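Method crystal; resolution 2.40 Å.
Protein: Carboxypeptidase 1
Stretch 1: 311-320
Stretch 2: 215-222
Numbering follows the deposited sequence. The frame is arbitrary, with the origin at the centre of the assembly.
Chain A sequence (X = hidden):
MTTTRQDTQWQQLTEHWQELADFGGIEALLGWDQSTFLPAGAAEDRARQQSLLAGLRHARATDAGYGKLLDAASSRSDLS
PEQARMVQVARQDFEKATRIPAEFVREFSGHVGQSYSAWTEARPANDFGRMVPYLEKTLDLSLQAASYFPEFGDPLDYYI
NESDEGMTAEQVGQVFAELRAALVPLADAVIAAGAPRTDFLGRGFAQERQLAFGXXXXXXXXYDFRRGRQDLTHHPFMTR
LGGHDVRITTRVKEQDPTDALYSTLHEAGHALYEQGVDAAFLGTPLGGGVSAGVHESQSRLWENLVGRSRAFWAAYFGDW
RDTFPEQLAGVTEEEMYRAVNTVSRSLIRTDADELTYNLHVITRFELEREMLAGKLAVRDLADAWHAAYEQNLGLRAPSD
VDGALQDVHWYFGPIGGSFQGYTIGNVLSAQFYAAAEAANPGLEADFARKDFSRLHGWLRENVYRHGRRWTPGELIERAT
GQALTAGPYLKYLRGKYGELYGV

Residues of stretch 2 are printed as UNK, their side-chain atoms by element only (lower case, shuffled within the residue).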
# COMPACT_ATOMS: atom_id res chain seq x y z
N ALA A 311 -30.94 -20.32 -4.47
CA ALA A 311 -30.89 -20.19 -3.02
C ALA A 311 -30.20 -18.90 -2.59
O ALA A 311 -30.57 -18.30 -1.57
CB ALA A 311 -30.17 -21.40 -2.41
N PHE A 312 -29.18 -18.48 -3.34
CA PHE A 312 -28.48 -17.24 -3.02
C PHE A 312 -29.44 -16.05 -3.01
O PHE A 312 -29.42 -15.22 -2.09
CB PHE A 312 -27.33 -17.02 -4.01
CG PHE A 312 -26.55 -15.76 -3.77
CD1 PHE A 312 -27.00 -14.54 -4.25
CD2 PHE A 312 -25.34 -15.80 -3.08
CE1 PHE A 312 -26.28 -13.39 -4.04
CE2 PHE A 312 -24.61 -14.65 -2.87
CZ PHE A 312 -25.07 -13.44 -3.35
N TRP A 313 -30.28 -15.94 -4.04
CA TRP A 313 -31.16 -14.77 -4.13
C TRP A 313 -32.39 -14.89 -3.24
O TRP A 313 -32.94 -13.86 -2.81
CB TRP A 313 -31.55 -14.54 -5.59
CG TRP A 313 -30.41 -13.95 -6.34
CD1 TRP A 313 -29.61 -14.57 -7.25
CD2 TRP A 313 -29.87 -12.63 -6.17
NE1 TRP A 313 -28.63 -13.71 -7.68
CE2 TRP A 313 -28.77 -12.52 -7.03
CE3 TRP A 313 -30.23 -11.54 -5.38
CZ2 TRP A 313 -28.01 -11.35 -7.13
CZ3 TRP A 313 -29.48 -10.37 -5.48
CH2 TRP A 313 -28.38 -10.29 -6.35
N ALA A 314 -32.83 -16.10 -2.91
CA ALA A 314 -33.83 -16.23 -1.86
C ALA A 314 -33.35 -15.61 -0.56
O ALA A 314 -34.15 -15.07 0.21
CB ALA A 314 -34.20 -17.70 -1.64
N ALA A 315 -32.04 -15.65 -0.31
CA ALA A 315 -31.46 -15.14 0.93
C ALA A 315 -31.16 -13.65 0.87
O ALA A 315 -31.35 -12.94 1.86
CB ALA A 315 -30.18 -15.90 1.26
N TYR A 316 -30.74 -13.13 -0.30
CA TYR A 316 -30.23 -11.77 -0.37
C TYR A 316 -31.11 -10.80 -1.14
O TYR A 316 -30.85 -9.60 -1.09
CB TYR A 316 -28.82 -11.76 -0.98
CG TYR A 316 -27.78 -12.29 -0.04
CD1 TYR A 316 -27.37 -11.53 1.04
CD2 TYR A 316 -27.23 -13.55 -0.21
CE1 TYR A 316 -26.43 -12.00 1.92
CE2 TYR A 316 -26.28 -14.03 0.67
CZ TYR A 316 -25.89 -13.26 1.74
OH TYR A 316 -24.95 -13.71 2.64
N PHE A 317 -32.16 -11.26 -1.81
CA PHE A 317 -32.98 -10.30 -2.54
C PHE A 317 -33.55 -9.24 -1.60
O PHE A 317 -33.66 -8.07 -1.98
CB PHE A 317 -34.11 -11.00 -3.29
CG PHE A 317 -34.89 -10.08 -4.17
CD1 PHE A 317 -34.35 -9.62 -5.35
CD2 PHE A 317 -36.16 -9.66 -3.81
CE1 PHE A 317 -35.06 -8.78 -6.18
CE2 PHE A 317 -36.89 -8.81 -4.63
CZ PHE A 317 -36.33 -8.36 -5.82
N GLY A 318 -33.87 -9.63 -0.36
CA GLY A 318 -34.38 -8.67 0.59
C GLY A 318 -33.41 -7.53 0.84
O GLY A 318 -33.76 -6.36 0.72
N ASP A 319 -32.16 -7.87 1.20
CA ASP A 319 -31.14 -6.84 1.37
C ASP A 319 -30.93 -6.08 0.06
O ASP A 319 -30.81 -4.85 0.05
CB ASP A 319 -29.83 -7.47 1.86
CG ASP A 319 -28.69 -6.46 1.95
OD1 ASP A 319 -28.94 -5.26 1.79
OD2 ASP A 319 -27.55 -6.86 2.23
N TRP A 320 -30.92 -6.81 -1.05
CA TRP A 320 -30.77 -6.20 -2.37
C TRP A 320 -31.89 -5.20 -2.64
O TRP A 320 -31.64 -4.04 -3.00
CB TRP A 320 -30.75 -7.31 -3.42
CG TRP A 320 -30.45 -6.91 -4.83
CD1 TRP A 320 -31.33 -6.89 -5.87
CD2 TRP A 320 -29.18 -6.53 -5.36
NE1 TRP A 320 -30.69 -6.51 -7.02
CE2 TRP A 320 -29.37 -6.28 -6.73
CE3 TRP A 320 -27.91 -6.36 -4.81
CZ2 TRP A 320 -28.32 -5.87 -7.56
CZ3 TRP A 320 -26.88 -5.96 -5.63
CH2 TRP A 320 -27.09 -5.72 -6.99
N UNK A 215 -19.69 -6.55 0.16
CA UNK A 215 -18.90 -6.91 1.33
C UNK A 215 -19.72 -7.64 2.38
O UNK A 215 -19.18 -8.44 3.15
c UNK A 215 -16.32 -4.09 1.78
o UNK A 215 -15.22 -3.76 1.29
o UNK A 215 -16.76 -3.64 2.87
c UNK A 215 -17.13 -5.12 1.07
c UNK A 215 -18.25 -5.66 1.92
N UNK A 216 -21.03 -7.38 2.44
CA UNK A 216 -21.87 -8.16 3.34
C UNK A 216 -21.98 -9.61 2.87
O UNK A 216 -21.98 -10.54 3.69
n UNK A 216 -25.52 -5.49 3.38
c UNK A 216 -25.69 -4.33 2.76
n UNK A 216 -25.02 -3.26 3.16
c UNK A 216 -24.62 -5.69 4.52
n UNK A 216 -26.54 -4.23 1.75
c UNK A 216 -23.25 -7.52 3.46
c UNK A 216 -23.23 -6.13 4.10
N UNK A 217 -22.07 -9.83 1.56
CA UNK A 217 -22.20 -11.19 1.04
C UNK A 217 -20.92 -11.98 1.29
O UNK A 217 -20.96 -13.09 1.84
c UNK A 217 -22.50 -12.57 -1.04
c UNK A 217 -23.95 -10.53 -0.66
c UNK A 217 -22.56 -11.16 -0.46
N UNK A 218 -19.76 -11.45 0.90
CA UNK A 218 -18.56 -12.25 1.06
C UNK A 218 -18.20 -12.38 2.53
O UNK A 218 -17.58 -13.37 2.94
c UNK A 218 -15.69 -9.79 0.11
c UNK A 218 -16.89 -10.37 0.83
c UNK A 218 -17.76 -11.58 -1.24
c UNK A 218 -17.38 -11.69 0.24
N UNK A 219 -18.57 -11.40 3.34
CA UNK A 219 -18.44 -11.56 4.78
C UNK A 219 -19.21 -12.79 5.25
O UNK A 219 -18.67 -13.61 6.00
n UNK A 219 -22.65 -9.72 6.61
n UNK A 219 -20.77 -9.05 7.74
n UNK A 219 -22.47 -7.56 7.36
c UNK A 219 -18.93 -10.30 5.49
c UNK A 219 -20.13 -10.37 7.67
c UNK A 219 -18.78 -10.33 6.99
c UNK A 219 -21.96 -8.78 7.23
N UNK A 220 -20.46 -12.95 4.80
CA UNK A 220 -21.22 -14.15 5.13
C UNK A 220 -20.58 -15.39 4.52
O UNK A 220 -20.64 -16.47 5.10
c UNK A 220 -22.67 -14.05 4.65
o UNK A 220 -24.57 -12.64 4.86
o UNK A 220 -22.94 -12.36 6.32
c UNK A 220 -23.44 -12.92 5.32
N UNK A 221 -20.02 -15.27 3.31
CA UNK A 221 -19.31 -16.40 2.73
C UNK A 221 -18.24 -16.93 3.69
O UNK A 221 -18.04 -18.15 3.81
c UNK A 221 -19.01 -15.82 -1.11
c UNK A 221 -19.55 -16.07 0.15
c UNK A 221 -21.11 -16.22 -2.16
c UNK A 221 -18.66 -16.00 1.39
c UNK A 221 -19.78 -15.89 -2.25
c UNK A 221 -21.68 -16.47 -0.92
c UNK A 221 -20.89 -16.40 0.23
o UNK A 221 -21.87 -16.29 -3.31
N UNK A 222 -17.55 -16.03 4.39
CA UNK A 222 -16.48 -16.42 5.28
C UNK A 222 -15.20 -15.64 5.07
O UNK A 222 -14.17 -15.97 5.66

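Position 215 carries five side-chain atoms, three carbons in an unbranched run with two oxygens on the last. That carboxylate on a three-carbon chain is a glutamate, Glu215. It lies out of reach of the other helix, so its charge need not be paired there, and its backbone O accepts the helical bond from the N of position 219.

Position 216 has three carbons, then a nitrogen, then a carbon bearing two more nitrogens: a guanidinium on a long arm. Its CB points toward stretch 1, and its nitrogens reach the carboxylate of Asp319. The residue is Arg216. Arg216 NE donates to Asp319 OD2 at 2.7 Å, and Arg216 NH2 gives a weak bond to Asp319 OD1 at 2.6 Å, both within a salt bridge. The length of the arginine suits the place, because the CA atoms of Arg216 and Asp319 are 9.6 Å apart, and two donors can engage both oxygens of one carboxylate.

At position 217 there are three carbons, the first carrying the other two; one outer carbon lies over a face of the Tyr316 ring and the other meets the edge of the Phe312 ring. This is Val217, a buried residue directed toward stretch 1. Val217 CG2 lies 4.0 Å from the centroid of the Tyr316 ring in a CH-pi contact, while Val217 CG1 is 3.5 Å from Phe312 CE2. A compact, branched apolar side chain can thus touch two aromatic rings at once.

Position 218 shows four carbons, forked at the first, with one arm two carbons long. It is isoleucine, Ile218. Its CB points away from stretch 1, and it makes no contact there; an apolar side chain fits its buried setting.

Position 219 repeats the pattern of three carbons, one nitrogen and a carbon with two nitrogens, and so is Arg219. It is exposed and makes no contact with stretch 1, as suits a charged residue. Within its own helix, NH1 forms a salt bridge with an oxygen of the next side chain.

Position 220 has two carbons, the second carrying two oxygens, one of which approaches the Tyr316 hydroxyl. This short carboxylate is Asp220. Tyr316 OH donates to Asp220 OD2 at 2.5 Å, a very short bond, while Asp220 OD1 accepts from Arg219 NH1 at 2.7 Å. Two oxygens let one residue serve two partners.

Position 221 bears one carbon and a six-carbon ring with an oxygen, and the oxygen end of the ring lies against Phe312: Tyr221. Its CB points sideways, and the long ring spans the gap, bringing Tyr221 OH to 3.2 Å and Tyr221 CZ to 3.9 Å from Phe312 CE2, so a large aromatic suits this buried place.

Position 222 has no side-chain atoms: Gly222. Its backbone angles, with phi at 130°, would jam a CB against the carbonyl O of Tyr221, so glycine suits the turn that leaves the helix.

The two helices cross at 140°, with axes 11.9 Å apart at closest approach. Val217 packs against Phe312 and Tyr316, while the Arg216–Asp319 salt bridge and the Tyr316–Asp220 hydrogen bond add polar links to this apolar contact.

Stretch 2, residues 215-222: ERVIRDYG
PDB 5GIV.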